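PDB 3D7N: flavodoxin, WrbA-like protein from Agrobacterium tumefaciens, which probably binds FMN and serves in electron transfer as a WrbA-like NAD(P)H:quinone oxidoreductase of the flavodoxin-like superfamily. Local coordinates for residues I58-T64 with V93-N99; K107-L111 with I150-Q155; W125-G129 with Y176-V180; S80-W84 with L117-H121. Residue numbers count along the deposited sequence, not the author numbering.

Contact 1. Residues I58-T64 with V93-N99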
loop_
_atom_site.group_PDB
_atom_site.type_symbol
_atom_site.label_atom_id
_atom_site.label_comp_id
_atom_site.label_asym_id
_atom_site.label_seq_id
_atom_site.Cartn_x
_atom_site.Cartn_y
_atom_site.Cartn_z
ATOM N N ILE A 58 2.673 19.804 -10.599
ATOM C CA ILE A 58 1.900 19.933 -9.340
ATOM C C ILE A 58 2.578 19.046 -8.332
ATOM O O ILE A 58 2.765 17.845 -8.571
ATOM C CB ILE A 58 0.412 19.487 -9.472
ATOM C CG1 ILE A 58 -0.293 20.321 -10.547
ATOM C CG2 ILE A 58 -0.308 19.637 -8.149
ATOM C CD1 ILE A 58 -1.699 19.809 -10.960
ATOM N N ILE A 59 3.011 19.664 -7.242
ATOM C CA ILE A 59 3.648 18.946 -6.166
ATOM C C ILE A 59 2.733 19.054 -4.948
ATOM O O ILE A 59 2.431 20.126 -4.484
ATOM C CB ILE A 59 5.057 19.482 -5.837
ATOM C CG1 ILE A 59 5.916 19.578 -7.108
ATOM C CG2 ILE A 59 5.748 18.591 -4.774
ATOM C CD1 ILE A 59 7.389 20.131 -6.844
ATOM N N PHE A 60 2.310 17.904 -4.466
ATOM C CA PHE A 60 1.407 17.767 -3.350
ATOM C C PHE A 60 2.157 17.694 -2.004
ATOM O O PHE A 60 3.054 16.897 -1.836
ATOM C CB PHE A 60 0.666 16.435 -3.500
ATOM C CG PHE A 60 -0.268 16.334 -4.721
ATOM C CD1 PHE A 60 -1.178 17.296 -5.008
ATOM C CD2 PHE A 60 -0.255 15.205 -5.517
ATOM C CE1 PHE A 60 -2.036 17.156 -6.112
ATOM C CE2 PHE A 60 -1.117 15.048 -6.570
ATOM C CZ PHE A 60 -2.003 16.019 -6.874
ATOM N N GLY A 61 1.714 18.466 -1.033
ATOM C CA GLY A 61 2.281 18.433 0.292
ATOM C C GLY A 61 1.278 18.110 1.385
ATOM O O GLY A 61 0.252 18.741 1.507
ATOM N N THR A 62 1.591 17.149 2.237
ATOM C CA THR A 62 0.692 16.905 3.377
ATOM C C THR A 62 1.418 16.264 4.531
ATOM O O THR A 62 2.370 15.518 4.314
ATOM C CB THR A 62 -0.527 16.057 2.952
ATOM O OG1 THR A 62 -1.306 15.727 4.108
ATOM C CG2 THR A 62 -0.093 14.748 2.211
ATOM N N PRO A 63 0.990 16.571 5.750
ATOM C CA PRO A 63 1.354 15.820 6.950
ATOM C C PRO A 63 0.879 14.388 6.851
ATOM O O PRO A 63 0.014 14.137 6.078
ATOM C CB PRO A 63 0.583 16.526 8.090
ATOM C CG PRO A 63 -0.003 17.767 7.521
ATOM C CD PRO A 63 0.130 17.737 6.045
ATOM N N THR A 64 1.472 13.485 7.626
ATOM C CA THR A 64 1.009 12.129 7.768
ATOM C C THR A 64 0.448 12.123 9.140
ATOM O O THR A 64 1.118 12.501 10.086
ATOM C CB THR A 64 2.131 11.116 7.678
ATOM O OG1 THR A 64 2.608 11.076 6.334
ATOM C CG2 THR A 64 1.666 9.651 8.124
ATOM N N VAL A 93 3.243 16.833 -14.853
ATOM C CA VAL A 93 4.284 16.207 -14.032
ATOM C C VAL A 93 3.897 16.420 -12.566
ATOM O O VAL A 93 3.553 17.526 -12.190
ATOM C CB VAL A 93 5.664 16.852 -14.306
ATOM C CG1 VAL A 93 6.703 16.371 -13.311
ATOM C CG2 VAL A 93 6.113 16.601 -15.805
ATOM N N PHE A 94 3.890 15.341 -11.770
ATOM C CA PHE A 94 3.550 15.369 -10.356
ATOM C C PHE A 94 4.749 14.907 -9.483
ATOM O O PHE A 94 5.608 14.108 -9.928
ATOM C CB PHE A 94 2.352 14.439 -10.082
ATOM C CG PHE A 94 1.031 14.954 -10.574
ATOM C CD1 PHE A 94 0.142 15.602 -9.698
ATOM C CD2 PHE A 94 0.655 14.791 -11.886
ATOM C CE1 PHE A 94 -1.093 16.104 -10.173
ATOM C CE2 PHE A 94 -0.579 15.272 -12.356
ATOM C CZ PHE A 94 -1.431 15.943 -11.514
ATOM N N GLY A 95 4.804 15.458 -8.267
ATOM C CA GLY A 95 5.616 14.948 -7.181
ATOM C C GLY A 95 4.881 15.148 -5.837
ATOM O O GLY A 95 3.760 15.653 -5.795
ATOM N N GLY A 96 5.501 14.738 -4.729
ATOM C CA GLY A 96 4.868 14.877 -3.432
ATOM C C GLY A 96 5.874 14.968 -2.317
ATOM O O GLY A 96 7.068 14.721 -2.517
ATOM N N PHE A 97 5.379 15.328 -1.142
ATOM C CA PHE A 97 6.155 15.217 0.054
ATOM C C PHE A 97 5.300 15.116 1.292
ATOM O O PHE A 97 4.148 15.490 1.302
ATOM C CB PHE A 97 7.117 16.415 0.176
ATOM C CG PHE A 97 6.446 17.750 0.095
ATOM C CD1 PHE A 97 6.133 18.447 1.244
ATOM C CD2 PHE A 97 6.136 18.311 -1.137
ATOM C CE1 PHE A 97 5.489 19.673 1.155
ATOM C CE2 PHE A 97 5.490 19.505 -1.214
ATOM C CZ PHE A 97 5.174 20.187 -0.062
ATOM N N THR A 98 5.911 14.625 2.353
ATOM C CA THR A 98 5.232 14.472 3.611
ATOM C C THR A 98 6.221 14.597 4.756
ATOM O O THR A 98 7.411 14.539 4.576
ATOM C CB THR A 98 4.394 13.133 3.691
ATOM O OG1 THR A 98 3.431 13.241 4.763
ATOM C CG2 THR A 98 5.286 11.863 3.898
ATOM N N ASN A 99 5.687 14.773 5.960
ATOM C CA ASN A 99 6.513 14.908 7.153
ATOM C C ASN A 99 5.728 14.630 8.431
ATOM O O ASN A 99 4.638 15.167 8.629
ATOM C CB ASN A 99 7.142 16.301 7.213
ATOM C CG ASN A 99 6.142 17.376 7.589
ATOM O OD1 ASN A 99 6.072 17.799 8.744
ATOM N ND2 ASN A 99 5.361 17.825 6.613
#
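Strands 58-64 and 93-99 run side by side in parallel, their axes 4.4 Å apart and 17° from alignment, in the core of the flavodoxin-like sheet. Five backbone hydrogen bonds zip them together, from Ile-58 N to Val-93 O (2.9 Å) through Phe-60 N to Gly-95 O (3.0 Å) to Thr-62 N and Phe-97 O (3.2 Å). The phenylalanine rotamers differ between the two faces. On one, Phe-60 and Phe-94 adopt chi1 m, as does Ile-58, and the two phenyl rings meet obliquely, with Phe-60 CE2 3.4 Å from Phe-94 CD1 and planes at 36°. On the other, Phe-97 takes chi1 p, which swings its ring back across the neighbouring strand: Gly-61 CA sits over the ring face in a CH-pi contact, 3.6 Å from the centroid, where a CB would clash, and Ile-59 CG2 meets the ring edge 3.7 Å from CD2. Near the C-terminal ends, Thr-98 (chi1 t) donates from OG1 to Thr-62 O at 2.6 Å, a side-chain-to-backbone link between the strands, while Thr-64 OG1 lies 2.8 Å from Thr-98 OG1. Helix 104-120 packs on the face of Phe-60 and Phe-94 through Leu-117 and Ala-118; helix 19-31 lies against Ile-59, Pro-63 and Asn-99 on the other, and strand 9-13 pairs with the far edge of 58-64.

Contact 2. Residues K107-L111 with I150-Q155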
loop_
_atom_site.group_PDB
_atom_site.type_symbol
_atom_site.label_atom_id
_atom_site.label_comp_id
_atom_site.label_asym_id
_atom_site.label_seq_id
_atom_site.Cartn_x
_atom_site.Cartn_y
_atom_site.Cartn_z
ATOM N N LYS A 107 4.684 7.168 6.699
ATOM C CA LYS A 107 4.860 8.183 5.710
ATOM C C LYS A 107 4.848 7.637 4.299
ATOM O O LYS A 107 4.496 8.338 3.412
ATOM C CB LYS A 107 6.127 8.965 5.966
ATOM C CG LYS A 107 6.008 9.921 7.094
ATOM C CD LYS A 107 7.159 10.867 7.108
ATOM C CE LYS A 107 8.301 10.311 7.860
ATOM N NZ LYS A 107 8.169 10.697 9.240
ATOM N N LEU A 108 5.276 6.401 4.109
ATOM C CA LEU A 108 5.273 5.766 2.798
ATOM C C LEU A 108 3.829 5.615 2.329
ATOM O O LEU A 108 3.547 5.811 1.170
ATOM C CB LEU A 108 5.970 4.397 2.801
ATOM C CG LEU A 108 6.034 3.742 1.401
ATOM C CD1 LEU A 108 6.795 4.682 0.426
ATOM C CD2 LEU A 108 6.661 2.326 1.440
ATOM N N ASN A 109 2.920 5.290 3.237
ATOM C CA ASN A 109 1.526 5.218 2.875
ATOM C C ASN A 109 0.962 6.544 2.283
ATOM O O ASN A 109 0.211 6.529 1.333
ATOM C CB ASN A 109 0.684 4.778 4.069
ATOM C CG ASN A 109 -0.749 4.435 3.655
ATOM O OD1 ASN A 109 -0.936 3.583 2.793
ATOM N ND2 ASN A 109 -1.760 5.138 4.222
ATOM N N THR A 110 1.302 7.650 2.899
ATOM C CA THR A 110 0.925 8.987 2.459
ATOM C C THR A 110 1.527 9.236 1.078
ATOM O O THR A 110 0.813 9.544 0.193
ATOM C CB THR A 110 1.368 10.047 3.462
ATOM O OG1 THR A 110 0.688 9.771 4.678
ATOM C CG2 THR A 110 1.001 11.486 3.012
ATOM N N LEU A 111 2.789 8.897 0.879
ATOM C CA LEU A 111 3.429 9.119 -0.405
ATOM C C LEU A 111 2.780 8.285 -1.507
ATOM O O LEU A 111 2.577 8.805 -2.628
ATOM C CB LEU A 111 4.939 8.881 -0.325
ATOM C CG LEU A 111 5.677 9.898 0.564
ATOM C CD1 LEU A 111 7.176 9.587 0.645
ATOM C CD2 LEU A 111 5.325 11.315 0.045
ATOM N N ILE A 150 10.677 7.329 -3.140
ATOM C CA ILE A 150 9.574 7.670 -3.985
ATOM C C ILE A 150 9.348 9.217 -4.074
ATOM O O ILE A 150 8.948 9.733 -5.100
ATOM C CB ILE A 150 8.309 6.844 -3.579
ATOM C CG1 ILE A 150 7.518 6.491 -4.812
ATOM C CG2 ILE A 150 7.400 7.572 -2.667
ATOM C CD1 ILE A 150 8.134 5.356 -5.527
ATOM N N ALA A 151 9.685 9.911 -2.991
ATOM C CA ALA A 151 9.453 11.321 -2.774
ATOM C C ALA A 151 10.070 11.632 -1.386
ATOM O O ALA A 151 10.347 10.728 -0.639
ATOM C CB ALA A 151 7.956 11.619 -2.780
ATOM N N PRO A 152 10.253 12.876 -1.048
ATOM C CA PRO A 152 10.861 13.185 0.220
ATOM C C PRO A 152 9.926 12.954 1.377
ATOM O O PRO A 152 8.774 13.249 1.297
ATOM C CB PRO A 152 11.197 14.654 0.087
ATOM C CG PRO A 152 10.641 15.080 -1.118
ATOM C CD PRO A 152 10.435 13.967 -1.989
HETATM N N MSE A 153 10.447 12.391 2.444
HETATM C CA MSE A 153 9.746 12.306 3.696
HETATM C C MSE A 153 10.676 12.794 4.779
HETATM O O MSE A 153 11.876 12.745 4.640
HETATM C CB MSE A 153 9.255 10.903 3.968
HETATM C CG MSE A 153 10.274 9.854 3.846
HETATM SE SE MSE A 153 9.662 8.136 4.380
HETATM C CE MSE A 153 8.797 7.629 2.795
ATOM N N ALA A 154 10.118 13.314 5.848
ATOM C CA ALA A 154 10.916 13.985 6.849
ATOM C C ALA A 154 10.364 13.866 8.260
ATOM O O ALA A 154 9.192 13.682 8.479
ATOM C CB ALA A 154 11.066 15.410 6.490
ATOM N N GLN A 155 11.270 13.995 9.208
ATOM C CA GLN A 155 11.010 13.982 10.653
ATOM C C GLN A 155 10.501 15.360 11.159
ATOM O O GLN A 155 10.937 16.419 10.670
ATOM C CB GLN A 155 12.326 13.612 11.374
ATOM C CG GLN A 155 12.284 13.628 12.928
ATOM C CD GLN A 155 11.147 12.776 13.503
ATOM O OE1 GLN A 155 10.508 11.971 12.771
ATOM N NE2 GLN A 155 10.882 12.949 14.812
#
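A single helical turn, 107-111, closed by the bond from Leu-111 N to Lys-107 O (3.1 Å), faces a loop, extended from Ala-151 onward, that becomes a weakly bonded strand at about 153-155. The two axes run in roughly opposite directions, at 146° and 9.7 Å apart at closest approach, and the CA atoms come nearest at Lys-107 with Met-153 (6.7 Å) and Leu-111 with Ala-151 (6.8 Å). Leu-111 is the central apolar contact: its CB lies 3.6 Å from Ile-150 CG2, its CD2 3.9 Å from Ala-151 CB and its CD1 3.3 Å from CE of Met-153, a selenomethionine. One turn earlier, Lys-107 lays its aliphatic chain along Met-153, CD to CB 3.8 Å, and its NZ reaches Ala-154 O in a weak hydrogen bond of 3.2 Å, with Ser-100 and Ser-102 as further partners. Leu-103 of the second subunit reaches Met-153. Helices 19-31 and 167-186 touch Pro-152 and Ala-154, and helix 104-120 packs against strand 153-155, beside strand 93-100, in the flavodoxin-like alpha/beta fold.

Contact 3. Residues W125-G129 with Y176-V180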
loop_
_atom_site.group_PDB
_atom_site.type_symbol
_atom_site.label_atom_id
_atom_site.label_comp_id
_atom_site.label_asym_id
_atom_site.label_seq_id
_atom_site.Cartn_x
_atom_site.Cartn_y
_atom_site.Cartn_z
ATOM N N TRP A 125 4.923 10.615 -12.614
ATOM C CA TRP A 125 5.405 10.756 -11.265
ATOM C C TRP A 125 6.904 10.833 -11.219
ATOM O O TRP A 125 7.610 10.016 -11.805
ATOM C CB TRP A 125 4.907 9.614 -10.373
ATOM C CG TRP A 125 5.346 9.831 -8.949
ATOM C CD1 TRP A 125 6.498 9.374 -8.369
ATOM C CD2 TRP A 125 4.699 10.628 -7.971
ATOM N NE1 TRP A 125 6.610 9.840 -7.107
ATOM C CE2 TRP A 125 5.514 10.610 -6.820
ATOM C CE3 TRP A 125 3.514 11.366 -7.952
ATOM C CZ2 TRP A 125 5.148 11.261 -5.645
ATOM C CZ3 TRP A 125 3.186 12.077 -6.830
ATOM C CH2 TRP A 125 3.991 12.025 -5.686
ATOM N N VAL A 126 7.390 11.845 -10.527
ATOM C CA VAL A 126 8.824 12.104 -10.364
ATOM C C VAL A 126 9.259 11.588 -8.997
ATOM O O VAL A 126 8.804 12.064 -7.978
ATOM C CB VAL A 126 9.138 13.617 -10.433
ATOM C CG1 VAL A 126 10.640 13.855 -10.246
ATOM C CG2 VAL A 126 8.638 14.251 -11.761
ATOM N N SER A 127 10.159 10.612 -8.993
ATOM C CA SER A 127 10.690 10.013 -7.799
ATOM C C SER A 127 11.861 10.859 -7.258
ATOM O O SER A 127 12.381 11.748 -7.952
ATOM C CB SER A 127 11.150 8.609 -8.146
ATOM O OG SER A 127 12.353 8.666 -8.913
ATOM N N LEU A 128 12.277 10.598 -6.015
ATOM C CA LEU A 128 13.403 11.341 -5.413
ATOM C C LEU A 128 14.668 10.988 -6.190
ATOM O O LEU A 128 14.938 9.824 -6.493
ATOM C CB LEU A 128 13.520 11.013 -3.928
ATOM C CG LEU A 128 14.361 11.912 -3.000
ATOM C CD1 LEU A 128 13.875 13.280 -2.970
ATOM C CD2 LEU A 128 14.375 11.377 -1.586
ATOM N N GLY A 129 15.441 11.974 -6.575
ATOM C CA GLY A 129 16.646 11.662 -7.392
ATOM C C GLY A 129 17.991 11.484 -6.675
ATOM O O GLY A 129 18.136 10.558 -5.863
ATOM N N TYR A 176 14.728 18.052 -4.523
ATOM C CA TYR A 176 13.565 17.413 -5.143
ATOM C C TYR A 176 12.706 18.390 -5.966
ATOM O O TYR A 176 12.234 18.037 -7.051
ATOM C CB TYR A 176 12.669 16.784 -4.092
ATOM C CG TYR A 176 11.456 16.036 -4.659
ATOM C CD1 TYR A 176 11.625 14.878 -5.448
ATOM C CD2 TYR A 176 10.147 16.446 -4.367
ATOM C CE1 TYR A 176 10.561 14.177 -5.953
ATOM C CE2 TYR A 176 9.051 15.735 -4.855
ATOM C CZ TYR A 176 9.265 14.576 -5.648
ATOM O OH TYR A 176 8.193 13.833 -6.145
ATOM N N GLY A 177 12.478 19.590 -5.440
ATOM C CA GLY A 177 11.686 20.581 -6.132
ATOM C C GLY A 177 12.382 21.023 -7.418
ATOM O O GLY A 177 11.713 21.233 -8.449
ATOM N N ALA A 178 13.714 21.160 -7.359
ATOM C CA ALA A 178 14.508 21.447 -8.569
ATOM C C ALA A 178 14.407 20.268 -9.562
ATOM O O ALA A 178 14.353 20.460 -10.771
ATOM C CB ALA A 178 15.986 21.779 -8.199
ATOM N N ARG A 179 14.321 19.043 -9.047
ATOM C CA ARG A 179 14.281 17.871 -9.916
ATOM C C ARG A 179 12.923 17.752 -10.620
ATOM O O ARG A 179 12.834 17.323 -11.782
ATOM C CB ARG A 179 14.596 16.629 -9.096
ATOM C CG ARG A 179 14.496 15.326 -9.852
ATOM C CD ARG A 179 14.741 14.191 -8.917
ATOM N NE ARG A 179 14.287 12.884 -9.396
ATOM C CZ ARG A 179 14.933 12.122 -10.280
ATOM N NH1 ARG A 179 14.480 10.911 -10.577
ATOM N NH2 ARG A 179 16.030 12.545 -10.864
ATOM N N VAL A 180 11.861 18.162 -9.935
ATOM C CA VAL A 180 10.523 18.148 -10.543
ATOM C C VAL A 180 10.436 19.231 -11.611
ATOM O O VAL A 180 9.947 18.967 -12.703
ATOM C CB VAL A 180 9.358 18.375 -9.505
ATOM C CG1 VAL A 180 7.992 18.467 -10.254
ATOM C CG2 VAL A 180 9.344 17.279 -8.414
#
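Two side chains of helix 167-186 grip the backbone where strand 124-126 of the flavodoxin-like alpha/beta sheet runs out into a loop. Tyr-176 OH donates to Val-126 O at 2.6 Å, and Arg-179 NE donates to Ser-127 O, also at 2.6 Å and with a favourable angle of 158°, so successive carbonyls are held by residues three apart on one side of the helix. The Tyr-176 hydroxyl also meets Gly-96 N of the adjacent strand. Beyond its NE, the Arg-179 guanidinium serves the assembly, forming a salt bridge with Asp-91 of the third subunit and a hydrogen bond to Gly-122 of that chain; Trp-125 and Val-126 pair there with an antiparallel strand, so the sheet continues across the interface. Around these bonds the packing is apolar. Val-126 directs its CB at the helix, placing CG1 4.1 Å from Val-180 CG2, while the end of Leu-128 turns back to the tyrosine ring. Gly-129 N rests over one face of the guanidinium, 3.2 Å from Arg-179 NE.

Contact 4. Residues S80-W84 with L117-H121; sequences SSKPW and LAGQH
Segment 80-84 starts with Ser-80 in a loop (phi/psi -74/3) and turns at once into helix 81-84, its first turn closed by Trp-84 N to Ser-80 O at 3.0 Å. Segment 117-121 is the last turn of helix 104-120, with His-121 leaving it at phi/psi -86/0; His-121 N still bonds Leu-117 O at 3.2 Å. The CA atoms come nearest at Trp-84 and His-121, 5.8 Å apart. Ser-80, with chi1 p, aims its CB at the helix end and accepts a hydrogen bond at OG from His-121 NE2, 3.0 Å; the same OG bonds Ala-77 O, and Leu-117 CD1 lies 4.0 Å from it. Ser-81 and Lys-82 point away. Pro-83 contributes its carbonyl: a water donates to Pro-83 O at 3.3 Å and sits 2.7 Å from His-121 ND1. Trp-84 (chi1 t, chi2 72°) turns the edge of its indole onto the face of the His-121 ring (chi1 m, chi2 -80°) in a T-shaped pair, five-membered-ring centroids 5.4 Å apart and planes at 80°; Trp-84 NE1 makes a weak bond of 2.9 Å to Gln-120 O. Trp-89 stacks on His-121, and Met-66 of the fourth subunit packs on Trp-84 and His-121. It is a helix C-terminus tied by a histidine to a neighbouring short helix, in the helical layer on one side of a flavodoxin-like sheet.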
loop_
_atom_site.group_PDB
_atom_site.type_symbol
_atom_site.label_atom_id
_atom_site.label_comp_id
_atom_site.label_asym_id
_atom_site.label_seq_id
_atom_site.Cartn_x
_atom_site.Cartn_y
_atom_site.Cartn_z
ATOM N N SER A 80 -10.655 17.593 -6.178
ATOM C CA SER A 80 -10.039 17.533 -7.500
ATOM C C SER A 80 -10.763 16.528 -8.404
ATOM O O SER A 80 -10.352 16.322 -9.538
ATOM C CB SER A 80 -8.532 17.240 -7.414
ATOM O OG SER A 80 -8.252 15.857 -7.167
ATOM N N SER A 81 -11.840 15.907 -7.921
ATOM C CA SER A 81 -12.705 15.131 -8.802
ATOM C C SER A 81 -13.185 15.990 -9.954
ATOM O O SER A 81 -13.381 15.494 -11.039
ATOM C CB SER A 81 -13.914 14.555 -8.060
ATOM O OG SER A 81 -14.727 15.562 -7.481
ATOM N N LYS A 82 -13.372 17.289 -9.713
ATOM C CA LYS A 82 -13.829 18.231 -10.748
ATOM C C LYS A 82 -12.799 18.335 -11.888
ATOM O O LYS A 82 -13.111 17.981 -13.011
ATOM C CB LYS A 82 -14.174 19.583 -10.118
ATOM C CG LYS A 82 -14.230 20.730 -11.102
ATOM C CD LYS A 82 -15.090 21.895 -10.631
ATOM C CE LYS A 82 -14.579 23.197 -11.233
ATOM N NZ LYS A 82 -15.674 24.139 -11.544
ATOM N N PRO A 83 -11.556 18.775 -11.613
ATOM C CA PRO A 83 -10.576 18.711 -12.713
ATOM C C PRO A 83 -10.344 17.313 -13.300
ATOM O O PRO A 83 -9.977 17.175 -14.451
ATOM C CB PRO A 83 -9.283 19.284 -12.098
ATOM C CG PRO A 83 -9.495 19.326 -10.626
ATOM C CD PRO A 83 -10.989 19.388 -10.403
ATOM N N TRP A 84 -10.576 16.286 -12.512
ATOM C CA TRP A 84 -10.416 14.892 -12.952
ATOM C C TRP A 84 -11.448 14.460 -14.004
ATOM O O TRP A 84 -11.119 13.756 -14.943
ATOM C CB TRP A 84 -10.498 13.990 -11.725
ATOM C CG TRP A 84 -10.472 12.533 -12.000
ATOM C CD1 TRP A 84 -9.418 11.800 -12.409
ATOM C CD2 TRP A 84 -11.565 11.629 -11.856
ATOM N NE1 TRP A 84 -9.781 10.485 -12.535
ATOM C CE2 TRP A 84 -11.101 10.359 -12.210
ATOM C CE3 TRP A 84 -12.909 11.776 -11.473
ATOM C CZ2 TRP A 84 -11.914 9.234 -12.173
ATOM C CZ3 TRP A 84 -13.712 10.671 -11.449
ATOM C CH2 TRP A 84 -13.217 9.408 -11.807
ATOM N N LEU A 117 -3.092 9.510 -6.593
ATOM C CA LEU A 117 -3.819 10.710 -6.906
ATOM C C LEU A 117 -3.321 11.260 -8.230
ATOM O O LEU A 117 -4.120 11.531 -9.106
ATOM C CB LEU A 117 -3.639 11.732 -5.789
ATOM C CG LEU A 117 -4.367 13.049 -5.973
ATOM C CD1 LEU A 117 -5.888 12.801 -6.329
ATOM C CD2 LEU A 117 -4.073 13.900 -4.700
ATOM N N ALA A 118 -2.001 11.320 -8.388
ATOM C CA ALA A 118 -1.334 11.651 -9.671
ATOM C C ALA A 118 -1.701 10.708 -10.790
ATOM O O ALA A 118 -1.939 11.147 -11.879
ATOM C CB ALA A 118 0.223 11.688 -9.507
ATOM N N GLY A 119 -1.747 9.410 -10.528
ATOM C CA GLY A 119 -2.106 8.411 -11.540
ATOM C C GLY A 119 -3.557 8.555 -11.981
ATOM O O GLY A 119 -3.902 8.510 -13.163
ATOM N N GLN A 120 -4.413 8.743 -11.015
ATOM C CA GLN A 120 -5.847 8.938 -11.238
ATOM C C GLN A 120 -6.046 10.092 -12.240
ATOM O O GLN A 120 -6.947 10.055 -13.092
ATOM C CB GLN A 120 -6.437 9.333 -9.886
ATOM C CG GLN A 120 -7.877 9.226 -9.760
ATOM C CD GLN A 120 -8.311 8.080 -8.889
ATOM O OE1 GLN A 120 -7.530 7.600 -8.093
ATOM N NE2 GLN A 120 -9.580 7.603 -9.075
ATOM N N HIS A 121 -5.179 11.108 -12.133
ATOM C CA HIS A 121 -5.189 12.272 -13.010
ATOM C C HIS A 121 -4.405 12.084 -14.296
ATOM O O HIS A 121 -4.298 12.995 -15.096
ATOM C CB HIS A 121 -4.634 13.480 -12.240
ATOM C CG HIS A 121 -5.620 14.086 -11.295
ATOM N ND1 HIS A 121 -6.606 14.950 -11.716
ATOM C CD2 HIS A 121 -5.792 13.946 -9.962
ATOM C CE1 HIS A 121 -7.339 15.321 -10.683
ATOM N NE2 HIS A 121 -6.869 14.723 -9.608
HETATM O O HOH W 1 -7.147 15.512 -14.286
#

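Contact 1 forms the middle of the sheet, its centre about 2 Å from that of the chain, and the other three gather round strand 93-100. The centres of contacts 2, 3 and 4 lie about 8, 11 and 14 Å from that of contact 1. Contacts 2 and 3 attach elements at strands 153-155 and 124-126, both neighbours of 93-100; contacts 2 and 4 share helix 104-120, their centres about 20 Å apart. Contact 1 closes before contacts 2 and 3 open, whereas its segments alternate with those of contact 4. Helix 104-120 and helix 167-186 (contact 3) are thus both held to the one sheet, while contacts 2, 3 and 4 also reach the third subunit, coupling the fold to the tetramer.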